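Phosphodiesterase (Pseudomonas aeruginosa, PDB 4G75) probably kills rival bacteria as a colicin M-like bacteriocin, a magnesium-binding phosphodiesterase thought to cleave a lipid-linked peptidoglycan precursor. Local coordinates at residues Phe17-Tyr22 and Val37-Lys42; Pro32-Val37 and Leu78-Tyr83; Phe85-Phe90 and His116-Pro121; Leu92-Tyr97 and Trp129-Ile134. All blocks are in the same frame, centred on the assembly; numbering follows the deposited sequence.

Contact 1. Residues Phe17-Tyr22 and Val37-Lys42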
# COMPACT_ATOMS: atom_id res chain seq x y z
N PHE A 17 -2.88 -8.71 -19.88
CA PHE A 17 -3.12 -7.28 -19.73
C PHE A 17 -3.52 -6.59 -21.02
O PHE A 17 -2.79 -6.62 -22.00
CB PHE A 17 -1.92 -6.64 -19.05
CG PHE A 17 -1.61 -7.27 -17.73
CD1 PHE A 17 -0.60 -8.21 -17.62
CD2 PHE A 17 -2.37 -6.97 -16.61
CE1 PHE A 17 -0.34 -8.83 -16.40
CE2 PHE A 17 -2.12 -7.58 -15.40
CZ PHE A 17 -1.10 -8.51 -15.30
N SER A 18 -4.69 -5.97 -20.98
CA SER A 18 -5.30 -5.37 -22.16
C SER A 18 -4.40 -4.35 -22.85
O SER A 18 -4.39 -4.24 -24.07
CB SER A 18 -6.64 -4.73 -21.78
OG SER A 18 -7.51 -5.70 -21.22
N ALA A 19 -3.65 -3.60 -22.05
CA ALA A 19 -2.79 -2.57 -22.63
C ALA A 19 -1.67 -3.19 -23.46
O ALA A 19 -1.35 -2.71 -24.55
CB ALA A 19 -2.22 -1.66 -21.54
N TYR A 20 -1.07 -4.25 -22.94
CA TYR A 20 -0.06 -4.99 -23.66
C TYR A 20 -0.65 -5.54 -24.95
O TYR A 20 -0.06 -5.41 -26.02
CB TYR A 20 0.51 -6.12 -22.80
CG TYR A 20 1.33 -7.10 -23.59
CD1 TYR A 20 2.70 -6.91 -23.78
CD2 TYR A 20 0.74 -8.22 -24.16
CE1 TYR A 20 3.45 -7.81 -24.51
CE2 TYR A 20 1.48 -9.13 -24.89
CZ TYR A 20 2.83 -8.91 -25.07
OH TYR A 20 3.55 -9.82 -25.80
N ASN A 21 -1.83 -6.15 -24.85
CA ASN A 21 -2.49 -6.71 -26.04
C ASN A 21 -2.77 -5.65 -27.09
O ASN A 21 -2.69 -5.92 -28.29
CB ASN A 21 -3.78 -7.45 -25.66
CG ASN A 21 -3.51 -8.64 -24.76
OD1 ASN A 21 -2.48 -9.28 -24.87
ND2 ASN A 21 -4.45 -8.93 -23.86
N TYR A 22 -3.10 -4.44 -26.65
CA TYR A 22 -3.33 -3.33 -27.57
C TYR A 22 -2.03 -2.97 -28.30
O TYR A 22 -2.02 -2.72 -29.52
CB TYR A 22 -3.87 -2.11 -26.83
CG TYR A 22 -4.26 -0.99 -27.76
CD1 TYR A 22 -5.49 -1.00 -28.42
CD2 TYR A 22 -3.40 0.06 -28.02
CE1 TYR A 22 -5.85 0.02 -29.28
CE2 TYR A 22 -3.75 1.08 -28.88
CZ TYR A 22 -4.97 1.05 -29.52
OH TYR A 22 -5.32 2.07 -30.38
N VAL A 37 5.50 1.06 -28.26
CA VAL A 37 6.48 0.48 -27.35
C VAL A 37 6.01 0.70 -25.92
O VAL A 37 6.13 -0.19 -25.07
CB VAL A 37 7.87 1.10 -27.56
CG1 VAL A 37 8.87 0.51 -26.56
CG2 VAL A 37 8.35 0.87 -28.99
N GLY A 38 5.46 1.88 -25.66
CA GLY A 38 4.93 2.21 -24.34
C GLY A 38 3.82 1.25 -23.92
O GLY A 38 3.81 0.77 -22.80
N TYR A 39 2.89 0.98 -24.83
CA TYR A 39 1.84 0.01 -24.53
C TYR A 39 2.40 -1.36 -24.21
O TYR A 39 1.98 -2.01 -23.25
CB TYR A 39 0.85 -0.11 -25.69
CG TYR A 39 -0.25 0.92 -25.65
CD1 TYR A 39 -1.36 0.72 -24.84
CD2 TYR A 39 -0.19 2.07 -26.42
CE1 TYR A 39 -2.38 1.65 -24.79
CE2 TYR A 39 -1.21 3.00 -26.39
CZ TYR A 39 -2.30 2.78 -25.57
OH TYR A 39 -3.32 3.71 -25.51
N ILE A 40 3.34 -1.83 -25.04
CA ILE A 40 3.96 -3.12 -24.80
C ILE A 40 4.61 -3.16 -23.43
O ILE A 40 4.50 -4.16 -22.71
CB ILE A 40 5.03 -3.45 -25.87
CG1 ILE A 40 4.36 -3.74 -27.21
CG2 ILE A 40 5.88 -4.63 -25.43
CD1 ILE A 40 3.48 -4.98 -27.19
N SER A 41 5.28 -2.07 -23.06
CA SER A 41 6.05 -2.06 -21.83
C SER A 41 5.16 -2.25 -20.58
O SER A 41 5.63 -2.74 -19.56
CB SER A 41 6.89 -0.78 -21.70
OG SER A 41 6.09 0.36 -21.40
N LYS A 42 3.89 -1.86 -20.68
CA LYS A 42 2.97 -2.02 -19.54
C LYS A 42 2.78 -3.48 -19.14
O LYS A 42 2.54 -3.79 -17.96
CB LYS A 42 1.62 -1.36 -19.85
CG LYS A 42 1.71 0.14 -20.13
CD LYS A 42 0.34 0.78 -20.36
CE LYS A 42 0.49 2.19 -20.95
NZ LYS A 42 1.22 3.12 -20.02
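Tyr22 turns the edge of its ring toward the face of Tyr39. CD2 of Tyr22 stands 3.6 Å above the Tyr39 ring plane, over its centre. The two rings are inclined at 51°, so this edge-to-face pair is well short of perpendicular. Tyr22 CG is anti to its backbone N (chi1 -174°), on the side of its own carbonyl carbon. Tyr39 also meets the backbone of the first helix, with CD1 lying 3.4 Å from Ala19 O.

Tyr20 meets Ile40 instead, crossing it obliquely. Its CE1 touches the terminal methyl, 3.9 Å from Ile40 CD1. The carbonyl of Ile40 approaches the edge of the Tyr20 ring near its plane, with Ile40 O 3.5 Å from Tyr20 CD1. The backbones come closest here, Tyr20 CA lying 4.6 Å from Ile40 CA. Ala19 points toward the other helix, and its CB packs 3.7 Å from Lys42 CD. Only the carbon chain of Lys42 is used here, since NZ leads off to a salt bridge with Glu84.

No hydrogen bond joins the segments. The short helix axes pass 6.9 Å apart at 144°, roughly antiparallel. This is a helical hairpin made by the consecutive helices 18-24 and 34-49.

Contact 2. Residues Pro32-Val37 and Leu78-Tyr83. With EDO (1,2-ethanediol), chain M.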
# COMPACT_ATOMS: atom_id res chain seq x y z
N PRO A 32 6.16 1.91 -37.04
CA PRO A 32 6.87 1.81 -35.76
C PRO A 32 6.57 3.03 -34.92
O PRO A 32 6.48 4.15 -35.45
CB PRO A 32 8.34 1.79 -36.17
CG PRO A 32 8.35 1.30 -37.58
CD PRO A 32 7.08 1.82 -38.19
N SER A 33 6.41 2.85 -33.62
CA SER A 33 5.94 3.93 -32.78
C SER A 33 6.45 3.80 -31.35
O SER A 33 6.38 2.72 -30.78
CB SER A 33 4.41 3.95 -32.77
OG SER A 33 3.93 4.82 -31.77
N PRO A 34 6.93 4.91 -30.77
CA PRO A 34 7.35 4.88 -29.37
C PRO A 34 6.13 4.72 -28.47
O PRO A 34 6.27 4.21 -27.36
CB PRO A 34 7.98 6.26 -29.14
CG PRO A 34 7.77 7.05 -30.40
CD PRO A 34 6.90 6.27 -31.33
N ALA A 35 4.96 5.13 -28.95
CA ALA A 35 3.71 4.92 -28.22
C ALA A 35 3.35 3.44 -28.17
O ALA A 35 2.85 2.93 -27.16
CB ALA A 35 2.59 5.73 -28.86
N GLN A 36 3.58 2.73 -29.27
CA GLN A 36 3.34 1.30 -29.30
C GLN A 36 4.26 0.61 -28.31
O GLN A 36 3.85 -0.31 -27.60
CB GLN A 36 3.55 0.74 -30.71
CG GLN A 36 3.28 -0.76 -30.85
CD GLN A 36 4.51 -1.62 -30.58
OE1 GLN A 36 5.63 -1.12 -30.52
NE2 GLN A 36 4.29 -2.92 -30.43
N VAL A 37 5.50 1.06 -28.26
CA VAL A 37 6.48 0.48 -27.35
C VAL A 37 6.01 0.70 -25.92
O VAL A 37 6.13 -0.19 -25.07
CB VAL A 37 7.87 1.10 -27.56
CG1 VAL A 37 8.87 0.51 -26.56
CG2 VAL A 37 8.35 0.87 -28.99
N LEU A 78 13.36 2.40 -22.52
CA LEU A 78 12.21 2.92 -23.26
C LEU A 78 12.49 4.26 -23.91
O LEU A 78 13.34 5.02 -23.46
CB LEU A 78 11.00 3.07 -22.33
CG LEU A 78 10.54 1.80 -21.60
CD1 LEU A 78 9.30 2.11 -20.75
CD2 LEU A 78 10.26 0.66 -22.57
N PRO A 79 11.74 4.57 -24.97
CA PRO A 79 11.78 5.90 -25.57
C PRO A 79 11.43 6.96 -24.54
O PRO A 79 12.19 7.90 -24.33
CB PRO A 79 10.70 5.82 -26.66
CG PRO A 79 10.59 4.38 -26.98
CD PRO A 79 10.87 3.64 -25.71
N PHE A 80 10.28 6.80 -23.87
CA PHE A 80 9.84 7.75 -22.87
C PHE A 80 9.54 7.07 -21.53
O PHE A 80 8.37 6.84 -21.19
CB PHE A 80 8.59 8.49 -23.34
CG PHE A 80 8.73 9.11 -24.70
CD1 PHE A 80 9.57 10.20 -24.90
CD2 PHE A 80 8.00 8.63 -25.77
CE1 PHE A 80 9.69 10.78 -26.14
CE2 PHE A 80 8.11 9.22 -27.02
CZ PHE A 80 8.96 10.28 -27.21
N PRO A 81 10.59 6.73 -20.77
CA PRO A 81 10.44 6.13 -19.44
C PRO A 81 9.74 7.11 -18.50
O PRO A 81 9.05 6.70 -17.56
CB PRO A 81 11.89 5.91 -19.00
CG PRO A 81 12.66 6.96 -19.79
CD PRO A 81 12.00 6.87 -21.13
N ASN A 82 9.92 8.40 -18.77
CA ASN A 82 9.18 9.43 -18.05
C ASN A 82 7.67 9.29 -18.21
O ASN A 82 6.93 9.36 -17.23
CB ASN A 82 9.65 10.84 -18.45
CG ASN A 82 9.61 11.07 -19.96
OD1 ASN A 82 9.79 10.14 -20.75
ND2 ASN A 82 9.41 12.32 -20.35
N TYR A 83 7.20 9.11 -19.44
CA TYR A 83 5.77 9.01 -19.66
C TYR A 83 5.20 7.76 -18.98
O TYR A 83 4.09 7.79 -18.46
CB TYR A 83 5.43 8.98 -21.15
CG TYR A 83 5.76 10.26 -21.89
CD1 TYR A 83 6.01 11.44 -21.21
CD2 TYR A 83 5.80 10.28 -23.28
CE1 TYR A 83 6.31 12.62 -21.90
CE2 TYR A 83 6.10 11.44 -23.97
CZ TYR A 83 6.36 12.60 -23.28
OH TYR A 83 6.65 13.76 -23.97
C1 EDO M . 6.38 5.72 -24.67
O1 EDO M . 5.80 5.94 -23.38
C2 EDO M . 7.51 4.70 -24.56
O2 EDO M . 8.28 4.97 -23.38
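Pro34 meets Pro79 and Phe80 chiefly through CB. This atom lies 3.7 Å from Pro79 CB and 3.6 Å from Phe80 CE2. The side chains of Pro34 and Phe80 run side by side and point the same way. Val37 adds a second apolar patch. Its CG1 is anti to the backbone N (chi1 177°) and packs 3.8 Å from Pro79 CD, with Leu78 CD2 a little farther off. Pro79 is touched by both Pro34 and Val37. Phe80 is also covered from its own segment, by Pro79 CB over one face and Tyr83 CE2 over the opposite one.

No direct hydrogen bond crosses between the segments. Ser33 OG caps its helix, accepting from Gln36 N at 3.3 Å and more weakly from Ala35 N.

A 1,2-ethanediol molecule, probably from the crystallisation liquor, lies between the two segments. Phe80 N donates to its O2 at 2.8 Å, and O2 returns a weak bond to Phe80 O. The glycol is also hydrogen-bonded to Glu84. Its C1 comes to the edge of the Phe80 ring, near the ring plane, and lies 3.1 Å from Pro34 O.

Two helix starts meet at the surface. Ser33 and Phe80 occupy the N-cap positions of helices 34-49 and 81-102, and Ser33 supplies a side-chain cap. Pro34 and Pro81 each fill the first helical position.

Contact 3. Residues Phe85-Phe90 and His116-Pro121; sequences FIWDIF and HQYPFP
Trp87 reaches from its helix into the loop, where its indole meets five residues. NE1 donates to Pro119 O at 3.0 Å, with the N-H...O angle bent to 142°. The oxygen lies in the indole plane, and the donor approaches nearly along the C=O axis. Tyr118 comes over one indole face with its edge: CD1 stands 3.4 Å above the plane, offset toward the rim, and the rings are inclined at 74°. His116 CE1 approaches the six-membered ring obliquely, 3.6 Å from Trp87 CZ3. Pro119 CD rests 3.7 Å from Trp87 CZ2. Pro121 packs near NE1 and CD1, and its CG also touches Ile86 CG2 at 3.9 Å.

Phe90, one turn on from Trp87, points its edge at the face of His116. This offset edge-to-face pair has its planes at 84°. Trp87, Phe90, His116 and Tyr118 together form an aromatic cluster. Within it, His116 CE1 lies 3.2 Å above the face of Tyr118, offset toward the rim. The cluster fastens an irregular, proline-containing loop to helix 81-102.

The loop rings are positioned by polar bonds behind them. His116 ND1 donates to Gln117 O at 2.6 Å, from above the carbonyl plane. Asp91 bonds both His116 NE2 and Tyr118 OH, using a different carboxylate oxygen for each. Because ND1 donates to a carbonyl and NE2 faces a carboxylate, the imidazole may carry a proton on both nitrogens. Farther out, Pro127 touches Ile86, Trp87 and Phe90, while Lys42 of helix 34-49 touches Trp87 and Tyr118.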
# COMPACT_ATOMS: atom_id res chain seq x y z
N PHE A 85 6.44 6.19 -16.30
CA PHE A 85 6.46 6.36 -14.85
C PHE A 85 5.22 7.16 -14.45
O PHE A 85 4.50 6.80 -13.52
CB PHE A 85 7.73 7.08 -14.41
CG PHE A 85 7.90 7.17 -12.92
CD1 PHE A 85 8.73 6.28 -12.25
CD2 PHE A 85 7.25 8.15 -12.19
CE1 PHE A 85 8.90 6.36 -10.87
CE2 PHE A 85 7.42 8.24 -10.81
CZ PHE A 85 8.24 7.35 -10.15
N ILE A 86 4.98 8.25 -15.17
CA ILE A 86 3.85 9.11 -14.87
C ILE A 86 2.51 8.38 -14.98
O ILE A 86 1.68 8.48 -14.08
CB ILE A 86 3.84 10.36 -15.76
CG1 ILE A 86 5.02 11.26 -15.36
CG2 ILE A 86 2.52 11.09 -15.62
CD1 ILE A 86 5.36 12.34 -16.37
N TRP A 87 2.31 7.65 -16.08
CA TRP A 87 1.07 6.90 -16.26
C TRP A 87 0.88 5.76 -15.25
O TRP A 87 -0.24 5.49 -14.85
CB TRP A 87 0.92 6.38 -17.70
CG TRP A 87 0.39 7.41 -18.65
CD1 TRP A 87 0.99 7.87 -19.79
CD2 TRP A 87 -0.86 8.11 -18.55
NE1 TRP A 87 0.19 8.81 -20.40
CE2 TRP A 87 -0.95 8.97 -19.66
CE3 TRP A 87 -1.92 8.09 -17.63
CZ2 TRP A 87 -2.05 9.80 -19.88
CZ3 TRP A 87 -3.01 8.91 -17.85
CH2 TRP A 87 -3.06 9.76 -18.97
N ASP A 88 1.96 5.10 -14.84
CA ASP A 88 1.87 4.07 -13.81
C ASP A 88 1.46 4.71 -12.48
O ASP A 88 0.67 4.13 -11.71
CB ASP A 88 3.19 3.32 -13.64
CG ASP A 88 3.37 2.17 -14.63
OD1 ASP A 88 2.59 2.06 -15.61
OD2 ASP A 88 4.31 1.37 -14.42
N ILE A 89 1.99 5.89 -12.19
CA ILE A 89 1.61 6.61 -10.98
C ILE A 89 0.12 6.96 -11.01
O ILE A 89 -0.56 6.95 -9.99
CB ILE A 89 2.50 7.86 -10.76
CG1 ILE A 89 3.93 7.44 -10.41
CG2 ILE A 89 1.94 8.76 -9.65
CD1 ILE A 89 4.03 6.54 -9.20
N PHE A 90 -0.40 7.21 -12.21
CA PHE A 90 -1.83 7.44 -12.38
C PHE A 90 -2.63 6.14 -12.21
O PHE A 90 -3.65 6.12 -11.53
CB PHE A 90 -2.10 8.05 -13.76
CG PHE A 90 -3.55 8.41 -14.01
CD1 PHE A 90 -4.10 9.56 -13.47
CD2 PHE A 90 -4.34 7.63 -14.84
CE1 PHE A 90 -5.42 9.92 -13.73
CE2 PHE A 90 -5.67 7.97 -15.10
CZ PHE A 90 -6.21 9.12 -14.53
N HIS A 116 -8.18 3.26 -20.76
CA HIS A 116 -8.29 4.66 -21.13
C HIS A 116 -7.25 5.03 -22.17
O HIS A 116 -6.36 4.23 -22.48
CB HIS A 116 -8.17 5.57 -19.89
CG HIS A 116 -6.84 5.48 -19.19
ND1 HIS A 116 -5.72 6.16 -19.62
CD2 HIS A 116 -6.47 4.83 -18.06
CE1 HIS A 116 -4.72 5.92 -18.79
NE2 HIS A 116 -5.15 5.12 -17.84
N GLN A 117 -7.37 6.23 -22.73
CA GLN A 117 -6.38 6.74 -23.68
C GLN A 117 -5.06 7.07 -22.98
O GLN A 117 -5.05 7.43 -21.81
CB GLN A 117 -6.92 8.02 -24.34
CG GLN A 117 -8.28 7.86 -24.97
CD GLN A 117 -8.20 7.26 -26.35
OE1 GLN A 117 -8.33 6.05 -26.52
NE2 GLN A 117 -7.96 8.10 -27.35
N TYR A 118 -3.95 6.96 -23.71
CA TYR A 118 -2.65 7.31 -23.17
C TYR A 118 -1.93 8.40 -23.95
O TYR A 118 -0.83 8.19 -24.48
CB TYR A 118 -1.76 6.06 -23.04
CG TYR A 118 -2.15 5.15 -21.89
CD1 TYR A 118 -1.57 5.30 -20.64
CD2 TYR A 118 -3.10 4.15 -22.06
CE1 TYR A 118 -1.92 4.47 -19.58
CE2 TYR A 118 -3.46 3.32 -21.01
CZ TYR A 118 -2.87 3.49 -19.77
OH TYR A 118 -3.22 2.66 -18.73
N PRO A 119 -2.53 9.59 -24.01
CA PRO A 119 -1.85 10.72 -24.64
C PRO A 119 -0.55 10.97 -23.88
O PRO A 119 -0.43 10.56 -22.73
CB PRO A 119 -2.79 11.91 -24.40
CG PRO A 119 -3.95 11.40 -23.61
CD PRO A 119 -3.69 10.00 -23.19
N PHE A 120 0.41 11.63 -24.51
CA PHE A 120 1.62 11.97 -23.77
C PHE A 120 1.27 12.92 -22.63
O PHE A 120 0.54 13.90 -22.83
CB PHE A 120 2.66 12.61 -24.70
CG PHE A 120 3.09 11.71 -25.81
CD1 PHE A 120 3.39 10.38 -25.57
CD2 PHE A 120 3.21 12.20 -27.10
CE1 PHE A 120 3.80 9.55 -26.59
CE2 PHE A 120 3.61 11.37 -28.13
CZ PHE A 120 3.91 10.05 -27.87
N PRO A 121 1.78 12.62 -21.43
CA PRO A 121 1.58 13.52 -20.29
C PRO A 121 2.18 14.88 -20.60
O PRO A 121 3.22 14.97 -21.26
CB PRO A 121 2.38 12.86 -19.17
CG PRO A 121 2.47 11.43 -19.55
CD PRO A 121 2.54 11.42 -21.06

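Contact 4. Residues Leu92-Tyr97 and Trp129-Ile134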
# COMPACT_ATOMS: atom_id res chain seq x y z
N LEU A 92 -1.81 2.95 -10.93
CA LEU A 92 -1.69 2.12 -9.74
C LEU A 92 -2.73 2.41 -8.63
O LEU A 92 -3.32 1.49 -8.08
CB LEU A 92 -0.25 2.13 -9.20
CG LEU A 92 0.72 1.27 -10.02
CD1 LEU A 92 2.17 1.69 -9.79
CD2 LEU A 92 0.53 -0.22 -9.73
N PRO A 93 -2.96 3.69 -8.31
CA PRO A 93 -3.98 3.92 -7.27
C PRO A 93 -5.38 3.53 -7.71
O PRO A 93 -6.20 3.15 -6.88
CB PRO A 93 -3.94 5.45 -7.05
CG PRO A 93 -2.66 5.90 -7.62
CD PRO A 93 -2.28 4.93 -8.70
N GLN A 94 -5.65 3.62 -9.01
CA GLN A 94 -6.95 3.24 -9.53
C GLN A 94 -7.14 1.73 -9.47
O GLN A 94 -8.21 1.24 -9.13
CB GLN A 94 -7.16 3.76 -10.96
CG GLN A 94 -8.54 3.44 -11.53
CD GLN A 94 -9.64 4.25 -10.87
OE1 GLN A 94 -9.62 5.47 -10.91
NE2 GLN A 94 -10.59 3.56 -10.25
N ALA A 95 -6.07 0.98 -9.77
CA ALA A 95 -6.11 -0.47 -9.66
C ALA A 95 -6.39 -0.89 -8.21
O ALA A 95 -7.19 -1.79 -7.95
CB ALA A 95 -4.79 -1.08 -10.14
N ASP A 96 -5.71 -0.24 -7.28
CA ASP A 96 -5.93 -0.57 -5.88
C ASP A 96 -7.38 -0.30 -5.49
O ASP A 96 -8.02 -1.12 -4.80
CB ASP A 96 -5.00 0.22 -4.96
CG ASP A 96 -5.04 -0.29 -3.54
OD1 ASP A 96 -4.46 -1.37 -3.29
OD2 ASP A 96 -5.67 0.37 -2.68
N TYR A 97 -7.90 0.84 -5.93
CA TYR A 97 -9.25 1.23 -5.58
C TYR A 97 -10.28 0.32 -6.25
O TYR A 97 -11.36 0.08 -5.70
CB TYR A 97 -9.52 2.69 -5.95
CG TYR A 97 -10.80 3.20 -5.34
CD1 TYR A 97 -10.92 3.35 -3.96
CD2 TYR A 97 -11.91 3.50 -6.13
CE1 TYR A 97 -12.09 3.79 -3.38
CE2 TYR A 97 -13.10 3.95 -5.55
CZ TYR A 97 -13.17 4.09 -4.18
OH TYR A 97 -14.34 4.53 -3.59
N TRP A 129 -5.15 14.53 -12.26
CA TRP A 129 -4.87 13.88 -10.98
C TRP A 129 -6.01 13.95 -9.96
O TRP A 129 -6.03 13.18 -9.00
CB TRP A 129 -3.60 14.47 -10.36
CG TRP A 129 -2.37 14.27 -11.21
CD1 TRP A 129 -1.69 15.22 -11.93
CD2 TRP A 129 -1.68 13.03 -11.44
NE1 TRP A 129 -0.62 14.66 -12.58
CE2 TRP A 129 -0.59 13.32 -12.31
CE3 TRP A 129 -1.87 11.72 -11.01
CZ2 TRP A 129 0.30 12.33 -12.73
CZ3 TRP A 129 -0.98 10.74 -11.44
CH2 TRP A 129 0.09 11.06 -12.29
N ASP A 130 -6.94 14.87 -10.16
CA ASP A 130 -8.03 15.07 -9.20
C ASP A 130 -9.02 13.91 -9.22
O ASP A 130 -9.85 13.80 -10.13
CB ASP A 130 -8.74 16.39 -9.48
CG ASP A 130 -9.77 16.73 -8.41
OD1 ASP A 130 -9.57 16.34 -7.24
OD2 ASP A 130 -10.78 17.39 -8.75
N ARG A 131 -8.94 13.05 -8.21
CA ARG A 131 -9.81 11.88 -8.13
C ARG A 131 -10.24 11.65 -6.68
O ARG A 131 -9.78 10.71 -6.03
CB ARG A 131 -9.08 10.65 -8.69
CG ARG A 131 -8.68 10.80 -10.17
CD ARG A 131 -7.92 9.58 -10.70
NE ARG A 131 -6.54 9.52 -10.20
CZ ARG A 131 -5.69 8.53 -10.47
NH1 ARG A 131 -6.07 7.52 -11.24
NH2 ARG A 131 -4.47 8.55 -9.97
N PRO A 132 -11.14 12.51 -6.17
CA PRO A 132 -11.47 12.52 -4.74
C PRO A 132 -12.16 11.24 -4.27
O PRO A 132 -12.13 10.95 -3.08
CB PRO A 132 -12.45 13.71 -4.62
CG PRO A 132 -12.37 14.44 -5.92
CD PRO A 132 -11.97 13.44 -6.94
N LYS A 133 -12.78 10.51 -5.19
CA LYS A 133 -13.45 9.26 -4.84
C LYS A 133 -12.48 8.19 -4.35
O LYS A 133 -12.85 7.31 -3.57
CB LYS A 133 -14.25 8.72 -6.03
CG LYS A 133 -15.59 9.41 -6.25
CD LYS A 133 -16.49 8.58 -7.16
CE LYS A 133 -17.95 8.98 -7.02
NZ LYS A 133 -18.88 7.94 -7.55
N ILE A 134 -11.24 8.25 -4.82
CA ILE A 134 -10.24 7.29 -4.36
C ILE A 134 -9.74 7.70 -2.97
O ILE A 134 -8.84 8.53 -2.84
CB ILE A 134 -9.06 7.19 -5.34
CG1 ILE A 134 -9.57 6.84 -6.74
CG2 ILE A 134 -8.05 6.16 -4.88
CD1 ILE A 134 -8.48 6.83 -7.81
O HOH W 1 -8.34 6.86 -12.68
O HOH W 2 -15.38 7.15 -2.52
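Tyr97 and Ile134 bring the backbones nearest, with their CA atoms 6.3 Å apart, where a type I turn from Arg131 to Ile134 meets a helix kinked at Pro93. Ile134 CA sits over the centre of the Tyr97 ring, 4.1 Å from its centroid and 12° off the normal, a CH-pi contact. Tyr97 CG is anti to the backbone N (chi1 -168°). Ile134 CG2 packs against Tyr97 CB at 3.9 Å.

The far end of Ile134 meets Gln94, with Ile134 CD1 lying 3.6 Å from Gln94 OE1. Gln94 OE1 accepts from a water at 2.6 Å, and that water in turn accepts from Arg131 NH1. Arg131 NH2 comes 4.0 Å from Pro93 CG. Arg131 NH1 also bonds Phe90 O, and the guanidinium makes a cation-pi contact with Phe90. A second water links Tyr97 OH and Lys133 O, donating to the carbonyl at 2.7 Å.

The turn belongs to the loop between helices 106-113 and 143-153, and it lies against helix 81-102. Helix 106-113 touches Gln94, while helix 143-153 touches Pro93.

Contacts 1, 2 and 3 group closely, their centres 11 to 12 Å apart, and each touches the other two. Contact 4 continues from contact 3, about 13 Å away between centres, and lies about 21 and 24 Å from contacts 1 and 2. Helix 34-49 serves contacts 1 and 2. Helix 81-102 serves contacts 2, 3 and 4 in order along its length. In sequence, contacts 1 and 2 alternate, as do contacts 3 and 4. Together they tie the early helices and the loop between helices 106-113 and 143-153 to one long helix. All four lie in the helical part, away from the magnesium site. By analogy with colicin M, that part may include the receptor-binding region.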